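Local coordinates for protein putative oxidoreductase yhhX (Escherichia coli K-12, PDB 3F4L) that probably works as a nicotinamide-dinucleotide-dependent oxidoreductase of the Gfo/Idh/MocA family, with scyllo-inositol as its suggested substrate, at residues Val94-Thr99 / Thr120-Arg125; Glu59-Pro64 / Leu86-Asn91; Arg126-Phe131 / Asp251-Ser256; Val69-His74 / Lys90-Glu95. All coordinates share one frame; numbering follows the deposited sequence.

In the fold
Reading from the N terminus, contact 2 comes first: it brings the end of helix 58-61 to the end of helix 78-87. Contact 4 starts within that loop, on strand 66-71, and finishes just past it on strand 91-94; the two overlap at K90 and N91. Contact 1 takes over where contact 4 stops, sharing V94 and E95 with it, and closes the loop around helix 102-115 by pairing with strand 119-121. All three belong to the Rossmann fold. Contact 3 opens directly after contact 1 and closes by far the longest loop, bringing the start of helix 129-140 to the start of helix 253-258, about 120 residues later.

Contact 1. Residues Val94-Thr99 / Thr120-Arg125; sequences VEKPFT and TPYQNR
V94 and P121 pair as parallel neighbours at the edge of the Rossmann sheet, just where the chain turns into the E95-K96-P97 sequence, the EKP signature of the Gfo/Idh/MocA family. The straight bond is V94 N to T120 O at 2.8 Å. Y122 N returns a weaker, bent one to V94 O, which the CA of P121 also approaches at 3.2 Å. Farther along, side chains carry the contact.

K96 is the one to follow. Its CB and CG, with CG anti to the carbonyl carbon (chi1 -55°), stay clear of the other segment. Bends at chi2 and chi3 then fold the chain back, bringing CD to 3.4 Å from Y122 O; CE comes no nearer than 4.3 Å to that oxygen and has no closer partner in the segment. At the tip, NZ reaches the edge of the Y122 ring, near its plane, 3.8 Å from CD2. H178 of helix 171-187 touches the same lysine. The peptide between K96 and P97 is cis.

The Y122 ring is held at its far end by OH bonding to Y17 O, and N124 CB lies 3.7 Å above one face, toward the rim. Beyond P97, F98, with CG anti to the backbone N (chi1 -165°), turns its ring to the strand: CD1 meets P121 CB at 3.7 Å. F109 and V322 also pack on this phenyl group. N124 OD1 is buried here without a hydrogen-bonding partner in the model; K96 NZ stops 3.8 Å from it.

Contact 2. Residues Glu59-Pro64 / Leu86-Asn91; sequences EVLNDP and LEAGKN
The methyl of A88 overlaps the last turn of helix 58-61, its CB resting 3.8 Å from L61 CB and 3.7 Å from L61 O. This is the apolar half of a contact between two helix ends far out on the Rossmann fold, its centre about 25 Å from the centre of the chain. Helix 78-87 finishes in a Schellman motif: G89, with its positive phi of 83°, sends its N back to L86 O at 2.9 Å and reverses the chain, so that K90 sets off toward the other segment. The segment 59-64 makes a turn of its own, D63 N bonding to V60 O.

K90 then reaches across to the other segment. Its CG lies anti to the carbonyl carbon, chi2 (-58°) bends the chain once, and from there it is extended to the tip. The aliphatic part passes close to L61, with CG about 4.5 Å from L61 CD2, and CE comes to 3.4 Å from L61 O. V69, on the neighbouring strand 66-71, touches both L61 and K90. At the end, NZ donates to D63 O at 2.7 Å, approaching from a direction tilted 29° from the carbonyl plane, and V66 O takes a second bond.

The carboxylate of D63 does not pair with the lysine: OD1 is 5.9 Å from K90 NZ and accepts from D65 N, while OD2 bonds to H33. The ammonium group is thus gripped by two main-chain carbonyl oxygens, D63 O and V66 O, and the nearby aspartate, engaged elsewhere, could favour its positive charge only through space.

Contact 3. Residues Arg126-Phe131 / Asp251-Ser256; sequences RFDSCF and DQQETS
The backbones come together where S129, the first residue of helix 129-140, lies 4.9 Å CA to CA from D251, two residues ahead of helix 253-258. D251 does most of the work. With its CG anti to the backbone N (chi1 177°), the carboxylate reaches the opening turn of the other helix, and S129 N donates to OD1 at 2.7 Å on its anti side. The amide of Q253 takes the syn side of the same oxygen, NE2 to OD1 3.0 Å. OD2 receives Q253 N at 2.9 Å from above the carboxylate plane, a capping bond. One side chain thus serves the starts of two helices, while D128, though at the N-cap position of helix 129-140, makes no capping bond itself.

D128 lies across D251 instead. OD1 sits against D251 CB, with OD2 of that residue 3.5 Å away, an acceptor-acceptor approach that probably costs some repulsion; R125, in a salt bridge to D128, and the hydroxyl of Y298 would offset it. C130 SG accepts a weak bond from D251 N at 3.4 Å. A water links S129 OG to Q252 N, at 2.7 Å from each.

Around this junction, C130 and F131 of helix 129-140 pack on F236 of strand 236-240, F131 also leans on helix 171-187, and F127 rests against helix 300-311.

Contact 4. Residues Val69-His74 / Lys90-Glu95; sequences VVVCTH and KNVLVE
This is a parallel strand pairing inside the Rossmann sheet: V69 to V71 run beside V92 to V94 as the two strands of a beta-alpha-beta crossover whose helix is 78-87. The bonds alternate along the pair: V69 N to N91 O and L93 N to V69 O, both 2.9 Å, then V71 N to L93 O and, at the end, E95 N to V71 O at 3.1 Å. The axes of the two short strands cross at -25°, the usual twist of neighbouring strands.

V70 and L93 lie side by side on one face, V70 CG1 4.2 Å from L93 CD2. On the other face V71 CG2 meets V92 CG1 at 4.1 Å. The side chain of E95, extended beyond CG, packs against C72, its OE2 3.6 Å from C72 CB. That carboxylate also bonds to H18 and S13 of helix 12-22, and a water lies within bonding distance of both OE2 and T73 O, though it has more acceptors near it than protons to give.

V71, V92 and V94 face helix 78-87, whereas V70 and L93 touch Y302 of helix 300-311; strand 3-8 flanks V69 to V71 and strand 119-121 flanks V92 to V94.

Contact 1. Residues Val94-Thr99 / Thr120-Arg125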
# COMPACT_ATOMS: atom_id res chain seq x y z
N VAL A 94 -14.48 28.69 -0.57
CA VAL A 94 -13.04 28.91 -0.49
C VAL A 94 -12.17 27.81 -1.10
O VAL A 94 -12.36 26.63 -0.82
CB VAL A 94 -12.59 29.08 0.98
CG1 VAL A 94 -11.17 29.62 1.02
CG2 VAL A 94 -13.54 30.02 1.72
N GLU A 95 -11.22 28.21 -1.93
CA GLU A 95 -10.31 27.25 -2.56
C GLU A 95 -9.28 26.73 -1.55
O GLU A 95 -9.05 27.36 -0.52
CB GLU A 95 -9.57 27.89 -3.73
CG GLU A 95 -10.29 27.76 -5.05
CD GLU A 95 -9.37 28.04 -6.21
OE1 GLU A 95 -9.75 27.71 -7.36
OE2 GLU A 95 -8.27 28.59 -5.98
N LYS A 96 -8.68 25.59 -1.85
CA LYS A 96 -7.67 24.99 -0.97
C LYS A 96 -6.51 25.95 -0.74
O LYS A 96 -6.02 26.58 -1.67
CB LYS A 96 -7.14 23.69 -1.60
CG LYS A 96 -8.23 22.67 -1.94
CD LYS A 96 -9.09 23.08 -3.15
CE LYS A 96 -8.27 23.09 -4.45
NZ LYS A 96 -9.10 23.20 -5.69
N PRO A 97 -6.05 26.10 0.52
CA PRO A 97 -6.53 25.47 1.75
C PRO A 97 -7.62 26.34 2.38
O PRO A 97 -7.55 27.56 2.31
CB PRO A 97 -5.28 25.44 2.64
CG PRO A 97 -4.16 26.09 1.80
CD PRO A 97 -4.87 26.93 0.80
N PHE A 98 -8.62 25.71 2.97
CA PHE A 98 -9.73 26.41 3.61
C PHE A 98 -9.22 27.53 4.52
O PHE A 98 -9.60 28.69 4.37
CB PHE A 98 -10.57 25.42 4.42
CG PHE A 98 -11.91 25.95 4.82
CD1 PHE A 98 -12.78 26.46 3.87
CD2 PHE A 98 -12.30 25.94 6.15
CE1 PHE A 98 -14.03 26.95 4.23
CE2 PHE A 98 -13.55 26.43 6.53
CZ PHE A 98 -14.42 26.94 5.57
N THR A 99 -8.36 27.15 5.45
CA THR A 99 -7.75 28.09 6.39
C THR A 99 -6.39 27.54 6.74
O THR A 99 -6.11 26.36 6.50
CB THR A 99 -8.55 28.23 7.71
OG1 THR A 99 -8.82 26.93 8.25
CG2 THR A 99 -9.86 28.97 7.47
N THR A 120 -17.83 27.23 2.87
CA THR A 120 -17.38 25.88 2.58
C THR A 120 -16.18 25.84 1.65
O THR A 120 -15.94 26.78 0.90
CB THR A 120 -18.53 25.08 1.90
OG1 THR A 120 -18.07 23.76 1.57
CG2 THR A 120 -18.98 25.77 0.61
N PRO A 121 -15.39 24.76 1.72
CA PRO A 121 -14.22 24.65 0.84
C PRO A 121 -14.70 24.16 -0.53
O PRO A 121 -15.85 23.75 -0.67
CB PRO A 121 -13.36 23.61 1.55
CG PRO A 121 -14.39 22.69 2.15
CD PRO A 121 -15.40 23.68 2.72
N TYR A 122 -13.83 24.23 -1.53
CA TYR A 122 -14.14 23.81 -2.89
C TYR A 122 -13.54 22.41 -3.07
O TYR A 122 -12.37 22.28 -3.39
CB TYR A 122 -13.51 24.80 -3.89
CG TYR A 122 -13.73 24.52 -5.37
CD1 TYR A 122 -15.01 24.41 -5.90
CD2 TYR A 122 -12.65 24.41 -6.24
CE1 TYR A 122 -15.21 24.21 -7.27
CE2 TYR A 122 -12.84 24.20 -7.60
CZ TYR A 122 -14.12 24.11 -8.11
OH TYR A 122 -14.30 23.91 -9.45
N GLN A 123 -14.35 21.38 -2.85
CA GLN A 123 -13.86 20.00 -3.00
C GLN A 123 -14.42 19.42 -4.29
O GLN A 123 -15.24 18.51 -4.27
CB GLN A 123 -14.29 19.15 -1.80
CG GLN A 123 -13.75 19.66 -0.46
CD GLN A 123 -12.23 19.66 -0.39
OE1 GLN A 123 -11.55 19.14 -1.27
NE2 GLN A 123 -11.69 20.25 0.68
N ASN A 124 -13.96 19.95 -5.41
CA ASN A 124 -14.43 19.52 -6.72
C ASN A 124 -14.09 18.07 -7.06
O ASN A 124 -14.77 17.45 -7.87
CB ASN A 124 -13.89 20.45 -7.81
CG ASN A 124 -12.37 20.50 -7.86
OD1 ASN A 124 -11.71 20.72 -6.85
ND2 ASN A 124 -11.81 20.31 -9.05
N ARG A 125 -13.06 17.51 -6.44
CA ARG A 125 -12.69 16.13 -6.76
C ARG A 125 -13.68 15.10 -6.23
O ARG A 125 -13.51 13.88 -6.39
CB ARG A 125 -11.26 15.83 -6.30
CG ARG A 125 -10.23 16.81 -6.89
CD ARG A 125 -8.84 16.20 -7.11
NE ARG A 125 -8.84 15.36 -8.31
CZ ARG A 125 -8.16 15.62 -9.42
NH1 ARG A 125 -7.40 16.70 -9.52
NH2 ARG A 125 -8.28 14.81 -10.45

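Contact 2. Residues Glu59-Pro64 / Leu86-Asn91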
# COMPACT_ATOMS: atom_id res chain seq x y z
N GLU A 59 -16.54 47.39 -3.66
CA GLU A 59 -17.49 47.45 -4.77
C GLU A 59 -18.16 46.10 -4.99
O GLU A 59 -19.20 46.00 -5.65
CB GLU A 59 -16.78 47.88 -6.05
CG GLU A 59 -16.70 49.38 -6.25
CD GLU A 59 -15.82 49.75 -7.42
OE1 GLU A 59 -15.88 49.05 -8.46
OE2 GLU A 59 -15.07 50.75 -7.32
N VAL A 60 -17.54 45.05 -4.46
CA VAL A 60 -18.09 43.70 -4.60
C VAL A 60 -18.89 43.33 -3.35
O VAL A 60 -20.06 42.94 -3.44
CB VAL A 60 -16.97 42.65 -4.80
CG1 VAL A 60 -17.59 41.28 -4.95
CG2 VAL A 60 -16.14 42.99 -6.03
N LEU A 61 -18.27 43.46 -2.19
CA LEU A 61 -18.93 43.11 -0.94
C LEU A 61 -20.14 43.98 -0.62
O LEU A 61 -21.00 43.58 0.16
CB LEU A 61 -17.92 43.16 0.22
CG LEU A 61 -16.75 42.18 0.08
CD1 LEU A 61 -15.89 42.23 1.34
CD2 LEU A 61 -17.27 40.78 -0.16
N ASN A 62 -20.21 45.15 -1.23
CA ASN A 62 -21.34 46.04 -1.00
C ASN A 62 -22.47 45.82 -2.00
O ASN A 62 -23.55 46.40 -1.85
CB ASN A 62 -20.91 47.51 -1.05
CG ASN A 62 -20.06 47.90 0.13
OD1 ASN A 62 -20.17 47.31 1.21
ND2 ASN A 62 -19.22 48.91 -0.05
N ASP A 63 -22.23 44.98 -3.01
CA ASP A 63 -23.26 44.70 -4.01
C ASP A 63 -24.37 43.85 -3.39
O ASP A 63 -24.14 42.71 -2.98
CB ASP A 63 -22.67 43.96 -5.21
CG ASP A 63 -23.65 43.85 -6.37
OD1 ASP A 63 -24.87 43.77 -6.11
OD2 ASP A 63 -23.20 43.83 -7.54
N PRO A 64 -25.60 44.41 -3.32
CA PRO A 64 -26.79 43.76 -2.76
C PRO A 64 -27.16 42.44 -3.43
O PRO A 64 -27.65 41.52 -2.77
CB PRO A 64 -27.88 44.81 -2.96
CG PRO A 64 -27.12 46.10 -2.90
CD PRO A 64 -25.91 45.79 -3.73
N LEU A 86 -18.13 37.05 4.85
CA LEU A 86 -19.22 36.66 5.74
C LEU A 86 -19.78 37.86 6.52
O LEU A 86 -20.99 37.96 6.73
CB LEU A 86 -18.74 35.59 6.73
CG LEU A 86 -18.46 34.22 6.12
CD1 LEU A 86 -17.85 33.31 7.17
CD2 LEU A 86 -19.76 33.63 5.57
N GLU A 87 -18.90 38.77 6.93
CA GLU A 87 -19.35 39.95 7.67
C GLU A 87 -20.16 40.87 6.77
O GLU A 87 -20.98 41.66 7.26
CB GLU A 87 -18.14 40.69 8.26
CG GLU A 87 -17.31 39.80 9.18
CD GLU A 87 -16.05 40.46 9.71
OE1 GLU A 87 -15.39 41.20 8.95
OE2 GLU A 87 -15.70 40.21 10.89
N ALA A 88 -19.96 40.76 5.46
CA ALA A 88 -20.70 41.58 4.51
C ALA A 88 -22.01 40.89 4.15
O ALA A 88 -22.77 41.37 3.31
CB ALA A 88 -19.87 41.82 3.25
N GLY A 89 -22.25 39.75 4.80
CA GLY A 89 -23.47 39.00 4.58
C GLY A 89 -23.49 38.08 3.38
O GLY A 89 -24.56 37.71 2.91
N LYS A 90 -22.32 37.70 2.89
CA LYS A 90 -22.24 36.84 1.72
C LYS A 90 -21.89 35.40 2.05
O LYS A 90 -21.18 35.12 3.02
CB LYS A 90 -21.17 37.37 0.76
CG LYS A 90 -21.24 38.85 0.43
CD LYS A 90 -22.58 39.22 -0.17
CE LYS A 90 -22.68 40.70 -0.41
NZ LYS A 90 -24.05 41.05 -0.89
N ASN A 91 -22.40 34.48 1.23
CA ASN A 91 -22.08 33.07 1.38
C ASN A 91 -20.68 32.98 0.79
O ASN A 91 -20.34 33.74 -0.11
CB ASN A 91 -23.05 32.21 0.57
CG ASN A 91 -24.44 32.22 1.16
OD1 ASN A 91 -24.66 31.67 2.24
ND2 ASN A 91 -25.37 32.87 0.48

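Contact 3. Residues Arg126-Phe131 / Asp251-Ser256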
# COMPACT_ATOMS: atom_id res chain seq x y z
N ARG A 126 -14.74 15.59 -5.60
CA ARG A 126 -15.78 14.70 -5.12
C ARG A 126 -16.60 14.34 -6.34
O ARG A 126 -17.44 13.46 -6.31
CB ARG A 126 -16.67 15.40 -4.09
CG ARG A 126 -15.99 15.53 -2.74
CD ARG A 126 -16.97 15.94 -1.65
NE ARG A 126 -16.30 16.01 -0.36
CZ ARG A 126 -16.94 16.03 0.81
NH1 ARG A 126 -18.26 16.00 0.83
NH2 ARG A 126 -16.26 16.08 1.94
N PHE A 127 -16.32 15.05 -7.43
CA PHE A 127 -17.01 14.79 -8.68
C PHE A 127 -16.07 14.32 -9.78
O PHE A 127 -16.34 14.52 -10.95
CB PHE A 127 -17.79 16.04 -9.11
CG PHE A 127 -18.80 16.49 -8.09
CD1 PHE A 127 -19.88 15.66 -7.76
CD2 PHE A 127 -18.64 17.68 -7.40
CE1 PHE A 127 -20.78 16.02 -6.76
CE2 PHE A 127 -19.54 18.05 -6.39
CZ PHE A 127 -20.61 17.22 -6.07
N ASP A 128 -14.96 13.70 -9.38
CA ASP A 128 -14.00 13.12 -10.33
C ASP A 128 -14.65 11.81 -10.78
O ASP A 128 -15.20 11.08 -9.95
CB ASP A 128 -12.66 12.80 -9.66
CG ASP A 128 -11.62 13.89 -9.89
OD1 ASP A 128 -11.83 14.75 -10.79
OD2 ASP A 128 -10.59 13.87 -9.19
N SER A 129 -14.58 11.51 -12.07
CA SER A 129 -15.20 10.29 -12.60
C SER A 129 -14.64 9.01 -11.97
O SER A 129 -15.39 8.09 -11.69
CB SER A 129 -15.04 10.21 -14.12
OG SER A 129 -13.69 10.22 -14.48
N CYS A 130 -13.33 8.96 -11.77
CA CYS A 130 -12.69 7.79 -11.16
C CYS A 130 -13.27 7.54 -9.76
O CYS A 130 -13.70 6.42 -9.43
CB CYS A 130 -11.18 8.01 -11.07
SG CYS A 130 -10.68 9.69 -10.58
N PHE A 131 -13.29 8.59 -8.95
CA PHE A 131 -13.83 8.51 -7.60
C PHE A 131 -15.30 8.10 -7.61
O PHE A 131 -15.71 7.19 -6.87
CB PHE A 131 -13.67 9.87 -6.91
CG PHE A 131 -14.36 9.94 -5.59
CD1 PHE A 131 -13.94 9.15 -4.52
CD2 PHE A 131 -15.47 10.76 -5.42
CE1 PHE A 131 -14.62 9.19 -3.30
CE2 PHE A 131 -16.16 10.81 -4.20
CZ PHE A 131 -15.73 10.02 -3.14
N ASP A 251 -9.83 10.98 -13.57
CA ASP A 251 -10.82 11.83 -14.23
C ASP A 251 -10.10 12.65 -15.30
O ASP A 251 -9.01 13.15 -15.05
CB ASP A 251 -11.44 12.76 -13.19
CG ASP A 251 -12.42 13.72 -13.79
OD1 ASP A 251 -13.62 13.41 -13.79
OD2 ASP A 251 -11.97 14.78 -14.27
N GLN A 252 -10.71 12.80 -16.47
CA GLN A 252 -10.09 13.51 -17.58
C GLN A 252 -10.43 15.00 -17.79
O GLN A 252 -9.96 15.60 -18.76
CB GLN A 252 -10.39 12.74 -18.88
CG GLN A 252 -9.72 11.37 -18.95
CD GLN A 252 -8.21 11.48 -18.99
OE1 GLN A 252 -7.64 12.07 -19.92
NE2 GLN A 252 -7.54 10.94 -17.98
N GLN A 253 -11.22 15.59 -16.91
CA GLN A 253 -11.57 17.00 -17.03
C GLN A 253 -10.34 17.90 -17.07
O GLN A 253 -10.28 18.82 -17.88
CB GLN A 253 -12.47 17.45 -15.87
CG GLN A 253 -13.80 16.75 -15.81
CD GLN A 253 -14.60 17.15 -14.60
OE1 GLN A 253 -15.18 18.24 -14.54
NE2 GLN A 253 -14.65 16.26 -13.62
N GLU A 254 -9.37 17.65 -16.21
CA GLU A 254 -8.17 18.48 -16.19
C GLU A 254 -7.40 18.35 -17.49
O GLU A 254 -6.88 19.34 -18.02
CB GLU A 254 -7.26 18.11 -15.02
CG GLU A 254 -6.09 19.07 -14.84
CD GLU A 254 -5.08 18.60 -13.79
OE1 GLU A 254 -5.51 18.16 -12.70
OE2 GLU A 254 -3.86 18.68 -14.05
N THR A 255 -7.33 17.13 -18.01
CA THR A 255 -6.62 16.90 -19.27
C THR A 255 -7.30 17.70 -20.38
O THR A 255 -6.63 18.36 -21.18
CB THR A 255 -6.59 15.39 -19.63
OG1 THR A 255 -5.85 14.68 -18.63
CG2 THR A 255 -5.94 15.17 -20.99
N SER A 256 -8.62 17.68 -20.43
CA SER A 256 -9.33 18.43 -21.46
C SER A 256 -9.12 19.93 -21.29
O SER A 256 -8.84 20.65 -22.27
CB SER A 256 -10.82 18.12 -21.44
OG SER A 256 -11.05 16.75 -21.72
O HOH W 1 -12.79 11.08 -16.85

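Contact 4. Residues Val69-His74 / Lys90-Glu95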
# COMPACT_ATOMS: atom_id res chain seq x y z
N VAL A 69 -19.45 34.56 -2.73
CA VAL A 69 -18.12 35.09 -3.00
C VAL A 69 -17.17 33.89 -3.04
O VAL A 69 -17.19 33.06 -2.14
CB VAL A 69 -17.68 36.08 -1.89
CG1 VAL A 69 -16.24 36.47 -2.09
CG2 VAL A 69 -18.59 37.32 -1.93
N VAL A 70 -16.38 33.79 -4.10
CA VAL A 70 -15.44 32.67 -4.23
C VAL A 70 -14.01 33.17 -4.05
O VAL A 70 -13.50 33.93 -4.86
CB VAL A 70 -15.59 32.02 -5.62
CG1 VAL A 70 -14.75 30.74 -5.71
CG2 VAL A 70 -17.06 31.71 -5.86
N VAL A 71 -13.36 32.75 -2.96
CA VAL A 71 -12.00 33.18 -2.65
C VAL A 71 -10.96 32.27 -3.30
O VAL A 71 -10.82 31.11 -2.92
CB VAL A 71 -11.79 33.21 -1.14
CG1 VAL A 71 -10.42 33.77 -0.82
CG2 VAL A 71 -12.90 34.03 -0.48
N CYS A 72 -10.23 32.82 -4.27
CA CYS A 72 -9.22 32.07 -5.01
C CYS A 72 -7.86 32.76 -4.99
O CYS A 72 -7.08 32.59 -5.91
CB CYS A 72 -9.63 31.93 -6.47
SG CYS A 72 -11.29 31.34 -6.72
N THR A 73 -7.61 33.56 -3.95
CA THR A 73 -6.34 34.27 -3.84
C THR A 73 -5.28 33.35 -3.24
O THR A 73 -5.43 32.12 -3.22
CB THR A 73 -6.46 35.52 -2.92
OG1 THR A 73 -6.98 35.13 -1.64
CG2 THR A 73 -7.37 36.57 -3.56
N HIS A 74 -4.21 33.96 -2.74
CA HIS A 74 -3.12 33.22 -2.12
C HIS A 74 -3.63 32.61 -0.82
O HIS A 74 -4.36 33.26 -0.06
CB HIS A 74 -1.96 34.17 -1.84
CG HIS A 74 -0.74 33.49 -1.31
ND1 HIS A 74 -0.73 32.81 -0.11
CD2 HIS A 74 0.52 33.40 -1.80
CE1 HIS A 74 0.48 32.32 0.11
NE2 HIS A 74 1.26 32.67 -0.90
N LYS A 90 -22.32 37.70 2.89
CA LYS A 90 -22.24 36.84 1.72
C LYS A 90 -21.89 35.40 2.05
O LYS A 90 -21.18 35.12 3.02
CB LYS A 90 -21.17 37.37 0.76
CG LYS A 90 -21.24 38.85 0.43
CD LYS A 90 -22.58 39.22 -0.17
CE LYS A 90 -22.68 40.70 -0.41
NZ LYS A 90 -24.05 41.05 -0.89
N ASN A 91 -22.40 34.48 1.23
CA ASN A 91 -22.08 33.07 1.38
C ASN A 91 -20.68 32.98 0.79
O ASN A 91 -20.34 33.74 -0.11
CB ASN A 91 -23.05 32.21 0.57
CG ASN A 91 -24.44 32.22 1.16
OD1 ASN A 91 -24.66 31.67 2.24
ND2 ASN A 91 -25.37 32.87 0.48
N VAL A 92 -19.86 32.05 1.29
CA VAL A 92 -18.49 31.95 0.82
C VAL A 92 -18.00 30.55 0.43
O VAL A 92 -18.22 29.57 1.16
CB VAL A 92 -17.51 32.51 1.89
CG1 VAL A 92 -16.07 32.36 1.43
CG2 VAL A 92 -17.82 33.99 2.16
N LEU A 93 -17.34 30.48 -0.73
CA LEU A 93 -16.76 29.24 -1.24
C LEU A 93 -15.25 29.51 -1.27
O LEU A 93 -14.80 30.46 -1.91
CB LEU A 93 -17.29 28.93 -2.65
CG LEU A 93 -16.75 27.69 -3.38
CD1 LEU A 93 -17.07 26.41 -2.61
CD2 LEU A 93 -17.38 27.62 -4.77
N VAL A 94 -14.48 28.69 -0.57
CA VAL A 94 -13.04 28.91 -0.49
C VAL A 94 -12.17 27.81 -1.10
O VAL A 94 -12.36 26.63 -0.82
CB VAL A 94 -12.59 29.08 0.98
CG1 VAL A 94 -11.17 29.62 1.02
CG2 VAL A 94 -13.54 30.02 1.72
N GLU A 95 -11.22 28.21 -1.93
CA GLU A 95 -10.31 27.25 -2.56
C GLU A 95 -9.28 26.73 -1.55
O GLU A 95 -9.05 27.36 -0.52
CB GLU A 95 -9.57 27.89 -3.73
CG GLU A 95 -10.29 27.76 -5.05
CD GLU A 95 -9.37 28.04 -6.21
OE1 GLU A 95 -9.75 27.71 -7.36
OE2 GLU A 95 -8.27 28.59 -5.98
O HOH W 2 -6.12 29.90 -4.66